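Arginine kinase (Anthopleura japonica, PDB 4RF6) catalyses the reversible transfer of a phosphoryl group from ATP to L-arginine, yielding N(omega)-phospho-L-arginine and ADP. Local coordinates at residues N258-D261 and K262-F266; L53-L57 and W58-N62; A438-F441 and D442-E446. One frame throughout, in Å; residues are numbered along the deposited sequence.

Interaction 1: N258-D261 and K262-F266; sequences NEID and KKLGF
E259 and K263, one helical turn apart, form a salt bridge that illustrates how i to i+4 charge pairing works near the end of a helix. NZ of K263 meets OE2 of E259 at 2.9 Å, arriving nearly in line with its C-O bond. The lysine reaches this position by folding back at chi2 (-66°) and again at its last torsion, with CG passing 3.2 Å from E259 OE2, so the aliphatic chain curls round that oxygen and the two side chains cross at a slant. The ammonium of K262 stands farther from the other oxygen, 4.6 Å from NZ to E259 OE1, and may add to the local positive field without touching it.

The apolar contacts depend on the chain doubling back after the helix. F266 places one ring face against the CA of D261, which sits above the rim, and its CE2 comes within 3.4 Å of D261 CB. Across CZ, at F266 CE1, I260 CG2 approaches obliquely at 3.6 Å.

Backbone bonds follow the i to i+4 pattern, L264 N to I260 O being 2.8 Å, before the last one, G265 N to D261 O, becomes weak. G265, the first residue past the helix, leaves helical geometry with a positive phi (84°). A water donates to D261 OD1 and weakly accepts from F266 N, joining the last turn to the departing chain.

The helix 246-264 lies against helix 149-163, where V162 receives E259, I260 and K263. I260 and F266 cover L235 of strand 235-242, next to R236, a predicted ATP ligand, while G265 shares backbone bonds with K139.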
ATOM      1  N   ASN A 258      -3.087  12.708 -22.854  1.00 27.58           N
ATOM      2  CA  ASN A 258      -2.843  13.766 -23.830  1.00 30.27           C
ATOM      3  C   ASN A 258      -1.944  13.308 -24.983  1.00 30.09           C
ATOM      4  O   ASN A 258      -2.147  13.703 -26.132  1.00 33.32           O
ATOM      5  CB  ASN A 258      -2.285  15.019 -23.140  1.00 32.12           C
ATOM      6  CG  ASN A 258      -3.336  15.755 -22.324  1.00 31.99           C
ATOM      7  OD1 ASN A 258      -4.520  15.733 -22.657  1.00 33.34           O
ATOM      8  ND2 ASN A 258      -2.907  16.410 -21.250  1.00 30.90           N
ATOM      9  N   GLU A 259      -0.961  12.465 -24.677  1.00 31.25           N
ATOM     10  CA  GLU A 259      -0.087  11.905 -25.707  1.00 32.80           C
ATOM     11  C   GLU A 259      -0.863  11.010 -26.675  1.00 32.32           C
ATOM     12  O   GLU A 259      -0.704  11.107 -27.896  1.00 30.50           O
ATOM     13  CB  GLU A 259       1.076  11.128 -25.079  1.00 36.16           C
ATOM     14  CG  GLU A 259       1.971  10.415 -26.092  1.00 41.30           C
ATOM     15  CD  GLU A 259       2.601  11.360 -27.109  1.00 47.93           C
ATOM     16  OE1 GLU A 259       2.738  12.567 -26.813  1.00 49.77           O
ATOM     17  OE2 GLU A 259       2.965  10.889 -28.209  1.00 50.07           O
ATOM     18  N   ILE A 260      -1.699  10.137 -26.123  1.00 29.07           N
ATOM     19  CA  ILE A 260      -2.583   9.311 -26.934  1.00 27.17           C
ATOM     20  C   ILE A 260      -3.510  10.209 -27.756  1.00 26.86           C
ATOM     21  O   ILE A 260      -3.685   9.996 -28.956  1.00 25.52           O
ATOM     22  CB  ILE A 260      -3.412   8.345 -26.063  1.00 24.83           C
ATOM     23  CG1 ILE A 260      -2.510   7.310 -25.387  1.00 24.38           C
ATOM     24  CG2 ILE A 260      -4.468   7.644 -26.901  1.00 26.41           C
ATOM     25  CD1 ILE A 260      -3.219   6.443 -24.337  1.00 23.15           C
ATOM     26  N   ASP A 261      -4.091  11.215 -27.104  1.00 28.52           N
ATOM     27  CA  ASP A 261      -4.986  12.160 -27.767  1.00 31.26           C
ATOM     28  C   ASP A 261      -4.277  12.830 -28.946  1.00 33.69           C
ATOM     29  O   ASP A 261      -4.795  12.852 -30.067  1.00 31.14           O
ATOM     30  CB  ASP A 261      -5.473  13.222 -26.768  1.00 33.20           C
ATOM     31  CG  ASP A 261      -6.673  14.014 -27.281  1.00 37.24           C
ATOM     32  OD1 ASP A 261      -6.974  13.933 -28.492  1.00 39.71           O
ATOM     33  OD2 ASP A 261      -7.308  14.721 -26.465  1.00 37.42           O
ATOM     34  N   LYS A 262      -3.090  13.368 -28.679  1.00 37.80           N
ATOM     35  CA  LYS A 262      -2.270  14.016 -29.702  1.00 40.46           C
ATOM     36  C   LYS A 262      -2.050  13.123 -30.929  1.00 36.92           C
ATOM     37  O   LYS A 262      -2.303  13.535 -32.062  1.00 34.96           O
ATOM     38  CB  LYS A 262      -0.918  14.406 -29.101  1.00 43.14           C
ATOM     39  CG  LYS A 262       0.093  14.925 -30.110  1.00 48.27           C
ATOM     40  CD  LYS A 262       1.489  14.981 -29.503  1.00 51.19           C
ATOM     41  CE  LYS A 262       2.287  16.143 -30.067  1.00 54.57           C
ATOM     42  NZ  LYS A 262       3.620  16.264 -29.412  1.00 55.76           N
ATOM     43  N   LYS A 263      -1.590  11.898 -30.691  1.00 33.37           N
ATOM     44  CA  LYS A 263      -1.222  10.995 -31.772  1.00 34.92           C
ATOM     45  C   LYS A 263      -2.420  10.325 -32.444  1.00 36.69           C
ATOM     46  O   LYS A 263      -2.353   9.970 -33.623  1.00 38.07           O
ATOM     47  CB  LYS A 263      -0.255   9.924 -31.259  1.00 36.60           C
ATOM     48  CG  LYS A 263       1.106  10.460 -30.817  1.00 38.82           C
ATOM     49  CD  LYS A 263       1.887  11.027 -32.006  1.00 38.98           C
ATOM     50  CE  LYS A 263       3.259  11.548 -31.590  1.00 39.04           C
ATOM     51  NZ  LYS A 263       4.037  10.515 -30.851  1.00 38.49           N
ATOM     52  N   LEU A 264      -3.513  10.153 -31.705  1.00 34.63           N
ATOM     53  CA  LEU A 264      -4.620   9.330 -32.197  1.00 29.13           C
ATOM     54  C   LEU A 264      -5.980  10.028 -32.294  1.00 25.30           C
ATOM     55  O   LEU A 264      -6.736   9.776 -33.234  1.00 25.68           O
ATOM     56  CB  LEU A 264      -4.746   8.042 -31.377  1.00 25.72           C
ATOM     57  CG  LEU A 264      -3.548   7.095 -31.448  1.00 25.23           C
ATOM     58  CD1 LEU A 264      -3.837   5.785 -30.733  1.00 17.91           C
ATOM     59  CD2 LEU A 264      -3.167   6.839 -32.892  1.00 28.37           C
ATOM     60  N   GLY A 265      -6.305  10.879 -31.326  1.00 25.13           N
ATOM     61  CA  GLY A 265      -7.608  11.535 -31.310  1.00 25.25           C
ATOM     62  C   GLY A 265      -8.703  10.690 -30.673  1.00 25.85           C
ATOM     63  O   GLY A 265      -8.702   9.464 -30.814  1.00 23.85           O
ATOM     64  N   PHE A 266      -9.638  11.347 -29.985  1.00 26.67           N
ATOM     65  CA  PHE A 266     -10.691  10.674 -29.220  1.00 25.25           C
ATOM     66  C   PHE A 266     -12.089  11.023 -29.731  1.00 28.36           C
ATOM     67  O   PHE A 266     -12.304  12.123 -30.232  1.00 28.46           O
ATOM     68  CB  PHE A 266     -10.622  11.100 -27.749  1.00 23.76           C
ATOM     69  CG  PHE A 266      -9.409  10.604 -27.017  1.00 25.47           C
ATOM     70  CD1 PHE A 266      -8.905   9.332 -27.252  1.00 26.75           C
ATOM     71  CD2 PHE A 266      -8.780  11.413 -26.079  1.00 25.85           C
ATOM     72  CE1 PHE A 266      -7.786   8.879 -26.567  1.00 24.16           C
ATOM     73  CE2 PHE A 266      -7.664  10.967 -25.391  1.00 24.73           C
ATOM     74  CZ  PHE A 266      -7.167   9.701 -25.637  1.00 23.90           C
TER
HETATM   75  O   HOH W   1      -9.889  14.555 -29.205  1.00 30.24           O

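Interaction 2: L53-L57 and W58-N62; sequences LGITL and WDCIN
T56 and D59 exchange hydrogen bonds in both directions at the start of helix 57-66, a worked case of reciprocal capping. OG1 of T56 accepts from D59 N at 3.1 Å, with an N-H...O angle of 159°. In return, OD2 of D59 accepts from T56 N at 2.9 Å; the donor comes to its anti side, somewhat out of the carboxylate plane. A weak bond from T56 OG1 to the same OD2 closes the loop, giving that oxygen two donors. The threonine hydroxyl can serve the D59 amide because chi1 of 71° holds OG1 between the backbone N and carbonyl carbon.

Around this polar core, the first turn is secured by C60 N to T56 O at 3.3 Å and by I61 N to L57 O. I55 lies just ahead of the cap, its CG2 packing on C60 SG at 3.9 Å. Within the helix itself, CD1 of I61 rests 4.0 Å above the plane of the W58 indole, over its centre.

Farther out, the remaining oxygen of the aspartate, OD1, forms a salt bridge with K14, which probably steadies the carboxylate for its capping role. W58 NE1 bonds to A18 O, and the indole meets the ring of F43 almost perpendicularly. I55 and C60 both touch S81.

The arrangement is a capping box, with T56 as N-cap. The helix it starts abuts the segment G71 to Y75, assigned to substrate binding by similarity: the I61 side chain lies about 4 Å from that of V74, and C60 shares backbone bonds with Y75.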
ATOM      1  N   LEU A  53     -23.040   1.803 -39.238  1.00 22.44           N
ATOM      2  CA  LEU A  53     -22.397   0.544 -38.863  1.00 26.07           C
ATOM      3  C   LEU A  53     -23.414  -0.588 -38.766  1.00 25.78           C
ATOM      4  O   LEU A  53     -23.063  -1.727 -38.448  1.00 26.69           O
ATOM      5  CB  LEU A  53     -21.635   0.682 -37.543  1.00 28.42           C
ATOM      6  CG  LEU A  53     -20.569   1.770 -37.469  1.00 33.09           C
ATOM      7  CD1 LEU A  53     -19.626   1.478 -36.318  1.00 31.75           C
ATOM      8  CD2 LEU A  53     -19.794   1.899 -38.767  1.00 35.08           C
ATOM      9  N   GLY A  54     -24.676  -0.270 -39.041  1.00 24.80           N
ATOM     10  CA  GLY A  54     -25.729  -1.268 -39.006  1.00 25.04           C
ATOM     11  C   GLY A  54     -26.283  -1.475 -37.609  1.00 23.24           C
ATOM     12  O   GLY A  54     -26.983  -2.457 -37.352  1.00 25.01           O
ATOM     13  N   ILE A  55     -25.981  -0.546 -36.705  1.00 19.74           N
ATOM     14  CA  ILE A  55     -26.443  -0.662 -35.325  1.00 21.98           C
ATOM     15  C   ILE A  55     -27.937  -0.347 -35.224  1.00 25.35           C
ATOM     16  O   ILE A  55     -28.387   0.715 -35.673  1.00 27.54           O
ATOM     17  CB  ILE A  55     -25.645   0.250 -34.373  1.00 22.39           C
ATOM     18  CG1 ILE A  55     -24.144  -0.013 -34.517  1.00 21.83           C
ATOM     19  CG2 ILE A  55     -26.075   0.017 -32.929  1.00 21.97           C
ATOM     20  CD1 ILE A  55     -23.756  -1.465 -34.268  1.00 18.28           C
ATOM     21  N   THR A  56     -28.700  -1.272 -34.642  1.00 21.95           N
ATOM     22  CA  THR A  56     -30.143  -1.093 -34.488  1.00 23.71           C
ATOM     23  C   THR A  56     -30.475  -0.727 -33.048  1.00 24.44           C
ATOM     24  O   THR A  56     -29.616  -0.792 -32.166  1.00 23.83           O
ATOM     25  CB  THR A  56     -30.928  -2.375 -34.859  1.00 24.46           C
ATOM     26  OG1 THR A  56     -30.719  -3.375 -33.853  1.00 24.39           O
ATOM     27  CG2 THR A  56     -30.482  -2.917 -36.203  1.00 23.92           C
ATOM     28  N   LEU A  57     -31.728  -0.338 -32.824  1.00 19.35           N
ATOM     29  CA  LEU A  57     -32.211  -0.021 -31.490  1.00 22.17           C
ATOM     30  C   LEU A  57     -32.113  -1.262 -30.614  1.00 23.72           C
ATOM     31  O   LEU A  57     -31.679  -1.190 -29.461  1.00 22.76           O
ATOM     32  CB  LEU A  57     -33.662   0.457 -31.558  1.00 23.27           C
ATOM     33  CG  LEU A  57     -34.392   0.772 -30.253  1.00 24.06           C
ATOM     34  CD1 LEU A  57     -33.804   1.998 -29.566  1.00 24.44           C
ATOM     35  CD2 LEU A  57     -35.872   0.972 -30.520  1.00 27.09           C
ATOM     36  N   TRP A  58     -32.514  -2.404 -31.172  1.00 21.45           N
ATOM     37  CA  TRP A  58     -32.441  -3.668 -30.450  1.00 23.16           C
ATOM     38  C   TRP A  58     -31.020  -4.008 -30.011  1.00 23.04           C
ATOM     39  O   TRP A  58     -30.820  -4.515 -28.904  1.00 23.34           O
ATOM     40  CB  TRP A  58     -33.033  -4.809 -31.279  1.00 24.78           C
ATOM     41  CG  TRP A  58     -34.304  -5.322 -30.692  1.00 25.52           C
ATOM     42  CD1 TRP A  58     -35.568  -5.173 -31.197  1.00 26.15           C
ATOM     43  CD2 TRP A  58     -34.446  -6.042 -29.464  1.00 24.57           C
ATOM     44  NE1 TRP A  58     -36.482  -5.773 -30.362  1.00 24.62           N
ATOM     45  CE2 TRP A  58     -35.817  -6.310 -29.289  1.00 25.33           C
ATOM     46  CE3 TRP A  58     -33.542  -6.491 -28.499  1.00 25.91           C
ATOM     47  CZ2 TRP A  58     -36.307  -7.011 -28.181  1.00 25.78           C
ATOM     48  CZ3 TRP A  58     -34.027  -7.183 -27.404  1.00 26.36           C
ATOM     49  CH2 TRP A  58     -35.393  -7.440 -27.254  1.00 26.28           C
ATOM     50  N   ASP A  59     -30.039  -3.737 -30.873  1.00 24.41           N
ATOM     51  CA  ASP A  59     -28.636  -3.943 -30.518  1.00 24.54           C
ATOM     52  C   ASP A  59     -28.285  -3.141 -29.271  1.00 27.37           C
ATOM     53  O   ASP A  59     -27.542  -3.601 -28.400  1.00 24.19           O
ATOM     54  CB  ASP A  59     -27.717  -3.510 -31.664  1.00 23.18           C
ATOM     55  CG  ASP A  59     -27.791  -4.437 -32.860  1.00 25.65           C
ATOM     56  OD1 ASP A  59     -27.878  -5.666 -32.660  1.00 28.02           O
ATOM     57  OD2 ASP A  59     -27.757  -3.931 -34.001  1.00 25.32           O
ATOM     58  N   CYS A  60     -28.833  -1.933 -29.193  1.00 28.23           N
ATOM     59  CA  CYS A  60     -28.537  -1.034 -28.087  1.00 25.98           C
ATOM     60  C   CYS A  60     -29.213  -1.441 -26.782  1.00 25.11           C
ATOM     61  O   CYS A  60     -28.627  -1.314 -25.707  1.00 24.44           O
ATOM     62  CB  CYS A  60     -28.926   0.395 -28.453  1.00 24.05           C
ATOM     63  SG  CYS A  60     -27.815   1.136 -29.666  1.00 24.43           S
ATOM     64  N   ILE A  61     -30.442  -1.935 -26.872  1.00 22.06           N
ATOM     65  CA  ILE A  61     -31.205  -2.239 -25.667  1.00 23.44           C
ATOM     66  C   ILE A  61     -31.051  -3.685 -25.215  1.00 20.90           C
ATOM     67  O   ILE A  61     -31.571  -4.059 -24.165  1.00 20.62           O
ATOM     68  CB  ILE A  61     -32.710  -1.963 -25.860  1.00 23.43           C
ATOM     69  CG1 ILE A  61     -33.299  -2.943 -26.879  1.00 22.63           C
ATOM     70  CG2 ILE A  61     -32.948  -0.505 -26.269  1.00 20.26           C
ATOM     71  CD1 ILE A  61     -34.815  -2.885 -26.974  1.00 24.72           C
ATOM     72  N   ASN A  62     -30.346  -4.495 -26.000  1.00 22.07           N
ATOM     73  CA  ASN A  62     -30.318  -5.941 -25.756  1.00 25.13           C
ATOM     74  C   ASN A  62     -29.892  -6.347 -24.346  1.00 27.12           C
ATOM     75  O   ASN A  62     -30.518  -7.217 -23.734  1.00 30.31           O
ATOM     76  CB  ASN A  62     -29.454  -6.673 -26.782  1.00 23.82           C
ATOM     77  CG  ASN A  62     -29.627  -8.184 -26.711  1.00 26.41           C
ATOM     78  OD1 ASN A  62     -30.749  -8.692 -26.784  1.00 24.57           O
ATOM     79  ND2 ASN A  62     -28.522  -8.907 -26.540  1.00 20.17           N
TER

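Interaction 3: A438-F441 and D442-E446; sequences APLF and DKIVE
A438 and D442 close the first turn of helix 438-448 with a bond from D442 N to A438 O of 2.8 Å, made in the carbonyl plane on a lone pair. The aspartate folds back over the same carbonyl, its CG 3.2 Å from A438 O, and its two carboxylate oxygens lie equally far from the methyl CB of A438. A chi1 of -71° sets CG beside its own backbone N and keeps the carboxylate over the A438 carbonyl and methyl.

P439 supplies the carbonyl that gives this stretch its interest. The amide expected to bond with it, K443 N, is 4.6 Å from P439 O, and the lysine's own side chain takes its place. NZ of K443 reaches P439 O at 2.8 Å, again in the carbonyl plane on a lone pair. The chain runs extended as far as CE and then bends at chi4 (65°), which turns the ammonium inward onto the oxygen. A side chain thus replaces a main-chain donor from the same residue.

L440 restores the regular pattern: I444 N bonds to its O at 3.3 Å. Its CD1 meets I444 CD1 at 3.7 Å, the two side chains slanting across one another. F441 completes the walk, its O accepting from V445 N at 2.8 Å while V445 CG2 brushes the same oxygen.

L440 packs on L409 and I413 of helix 409-418, and F441 on C412; the F441 ring also meets that of Y434. L440, K443 and I444 lie against Y389 of helix 385-389. V445 touches L634, in the C-terminal catalytic region of the second repeat, and E446 OE2 accepts from L454 N.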
ATOM      1  N   ALA A 438      12.570  14.737  25.545  1.00 16.07           N
ATOM      2  CA  ALA A 438      13.515  14.173  26.516  1.00 16.72           C
ATOM      3  C   ALA A 438      12.991  14.007  27.949  1.00 18.02           C
ATOM      4  O   ALA A 438      13.275  12.979  28.575  1.00 17.99           O
ATOM      5  CB  ALA A 438      14.842  14.954  26.516  1.00 19.26           C
ATOM      6  N   PRO A 439      12.249  15.008  28.487  1.00 16.19           N
ATOM      7  CA  PRO A 439      11.740  14.811  29.849  1.00 18.87           C
ATOM      8  C   PRO A 439      10.956  13.512  30.011  1.00 19.76           C
ATOM      9  O   PRO A 439      10.907  12.980  31.124  1.00 20.55           O
ATOM     10  CB  PRO A 439      10.828  16.022  30.053  1.00 18.52           C
ATOM     11  CG  PRO A 439      11.482  17.090  29.258  1.00 20.76           C
ATOM     12  CD  PRO A 439      11.991  16.384  28.016  1.00 18.89           C
ATOM     13  N   LEU A 440      10.373  13.000  28.927  1.00 19.25           N
ATOM     14  CA  LEU A 440       9.723  11.691  28.974  1.00 20.21           C
ATOM     15  C   LEU A 440      10.661  10.559  28.549  1.00 21.79           C
ATOM     16  O   LEU A 440      10.783   9.548  29.249  1.00 19.35           O
ATOM     17  CB  LEU A 440       8.462  11.660  28.101  1.00 19.05           C
ATOM     18  CG  LEU A 440       7.786  10.284  28.121  1.00 17.90           C
ATOM     19  CD1 LEU A 440       7.346   9.967  29.537  1.00 19.23           C
ATOM     20  CD2 LEU A 440       6.610  10.174  27.157  1.00 16.52           C
ATOM     21  N   PHE A 441      11.309  10.729  27.396  1.00 17.62           N
ATOM     22  CA  PHE A 441      12.163   9.684  26.833  1.00 18.09           C
ATOM     23  C   PHE A 441      13.369   9.331  27.711  1.00 20.00           C
ATOM     24  O   PHE A 441      13.733   8.157  27.809  1.00 18.73           O
ATOM     25  CB  PHE A 441      12.630  10.060  25.419  1.00 14.03           C
ATOM     26  CG  PHE A 441      11.634   9.732  24.335  1.00 19.39           C
ATOM     27  CD1 PHE A 441      10.690  10.671  23.931  1.00 20.03           C
ATOM     28  CD2 PHE A 441      11.656   8.488  23.706  1.00 19.11           C
ATOM     29  CE1 PHE A 441       9.773  10.377  22.935  1.00 20.46           C
ATOM     30  CE2 PHE A 441      10.748   8.183  22.708  1.00 20.15           C
ATOM     31  CZ  PHE A 441       9.803   9.134  22.319  1.00 19.93           C
ATOM     32  N   ASP A 442      13.991  10.329  28.344  1.00 19.01           N
ATOM     33  CA  ASP A 442      15.155  10.065  29.201  1.00 18.60           C
ATOM     34  C   ASP A 442      14.798   9.087  30.309  1.00 18.60           C
ATOM     35  O   ASP A 442      15.554   8.163  30.611  1.00 18.44           O
ATOM     36  CB  ASP A 442      15.677  11.350  29.844  1.00 17.96           C
ATOM     37  CG  ASP A 442      16.348  12.272  28.857  1.00 20.84           C
ATOM     38  OD1 ASP A 442      16.502  11.880  27.682  1.00 21.37           O
ATOM     39  OD2 ASP A 442      16.732  13.387  29.272  1.00 18.87           O
ATOM     40  N   LYS A 443      13.637   9.308  30.917  1.00 14.42           N
ATOM     41  CA  LYS A 443      13.177   8.482  32.028  1.00 19.26           C
ATOM     42  C   LYS A 443      12.878   7.048  31.596  1.00 22.15           C
ATOM     43  O   LYS A 443      13.152   6.098  32.331  1.00 22.73           O
ATOM     44  CB  LYS A 443      11.942   9.111  32.685  1.00 21.30           C
ATOM     45  CG  LYS A 443      12.253  10.383  33.469  1.00 26.14           C
ATOM     46  CD  LYS A 443      10.989  11.086  33.956  1.00 32.65           C
ATOM     47  CE  LYS A 443      11.318  12.427  34.627  1.00 34.84           C
ATOM     48  NZ  LYS A 443      11.908  13.419  33.670  1.00 31.55           N
ATOM     49  N   ILE A 444      12.312   6.889  30.405  1.00 21.27           N
ATOM     50  CA  ILE A 444      12.006   5.550  29.893  1.00 20.52           C
ATOM     51  C   ILE A 444      13.272   4.818  29.455  1.00 18.04           C
ATOM     52  O   ILE A 444      13.432   3.626  29.730  1.00 19.33           O
ATOM     53  CB  ILE A 444      10.967   5.597  28.759  1.00 21.36           C
ATOM     54  CG1 ILE A 444       9.582   5.855  29.341  1.00 25.34           C
ATOM     55  CG2 ILE A 444      10.931   4.292  27.990  1.00 20.15           C
ATOM     56  CD1 ILE A 444       8.747   6.754  28.492  1.00 26.04           C
ATOM     57  N   VAL A 445      14.180   5.533  28.791  1.00 17.61           N
ATOM     58  CA  VAL A 445      15.459   4.941  28.394  1.00 20.68           C
ATOM     59  C   VAL A 445      16.244   4.437  29.607  1.00 22.38           C
ATOM     60  O   VAL A 445      16.728   3.299  29.618  1.00 19.77           O
ATOM     61  CB  VAL A 445      16.330   5.933  27.608  1.00 20.41           C
ATOM     62  CG1 VAL A 445      17.772   5.439  27.538  1.00 15.78           C
ATOM     63  CG2 VAL A 445      15.773   6.141  26.213  1.00 21.27           C
ATOM     64  N   GLU A 446      16.364   5.284  30.626  1.00 20.40           N
ATOM     65  CA  GLU A 446      17.162   4.951  31.802  1.00 19.08           C
ATOM     66  C   GLU A 446      16.468   3.930  32.697  1.00 22.66           C
ATOM     67  O   GLU A 446      17.107   3.291  33.535  1.00 23.80           O
ATOM     68  CB  GLU A 446      17.535   6.213  32.590  1.00 16.62           C
ATOM     69  CG  GLU A 446      18.548   7.111  31.872  1.00 18.03           C
ATOM     70  CD  GLU A 446      18.999   8.300  32.712  1.00 23.75           C
ATOM     71  OE1 GLU A 446      18.331   8.609  33.725  1.00 24.80           O
ATOM     72  OE2 GLU A 446      20.026   8.924  32.350  1.00 22.28           O
TER

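How the interactions relate
Along the chain the order is interaction 2, interaction 1, interaction 3. The first two belong to the same repeat, one in its N-terminal and the other in its C-terminal kinase region, with centres 28 Å apart and nearest atoms about 14 Å apart. Interaction 3 falls in the N-terminal region of the second repeat, on the opposite side of the chain's centre, its centre 61 Å from that of interaction 1 and 75 Å from that of interaction 2. Each belongs to a different helix, and none touches another. Together they sample a helix start, a helix end and the body of a short helix in the tandem kinase, each stabilised locally.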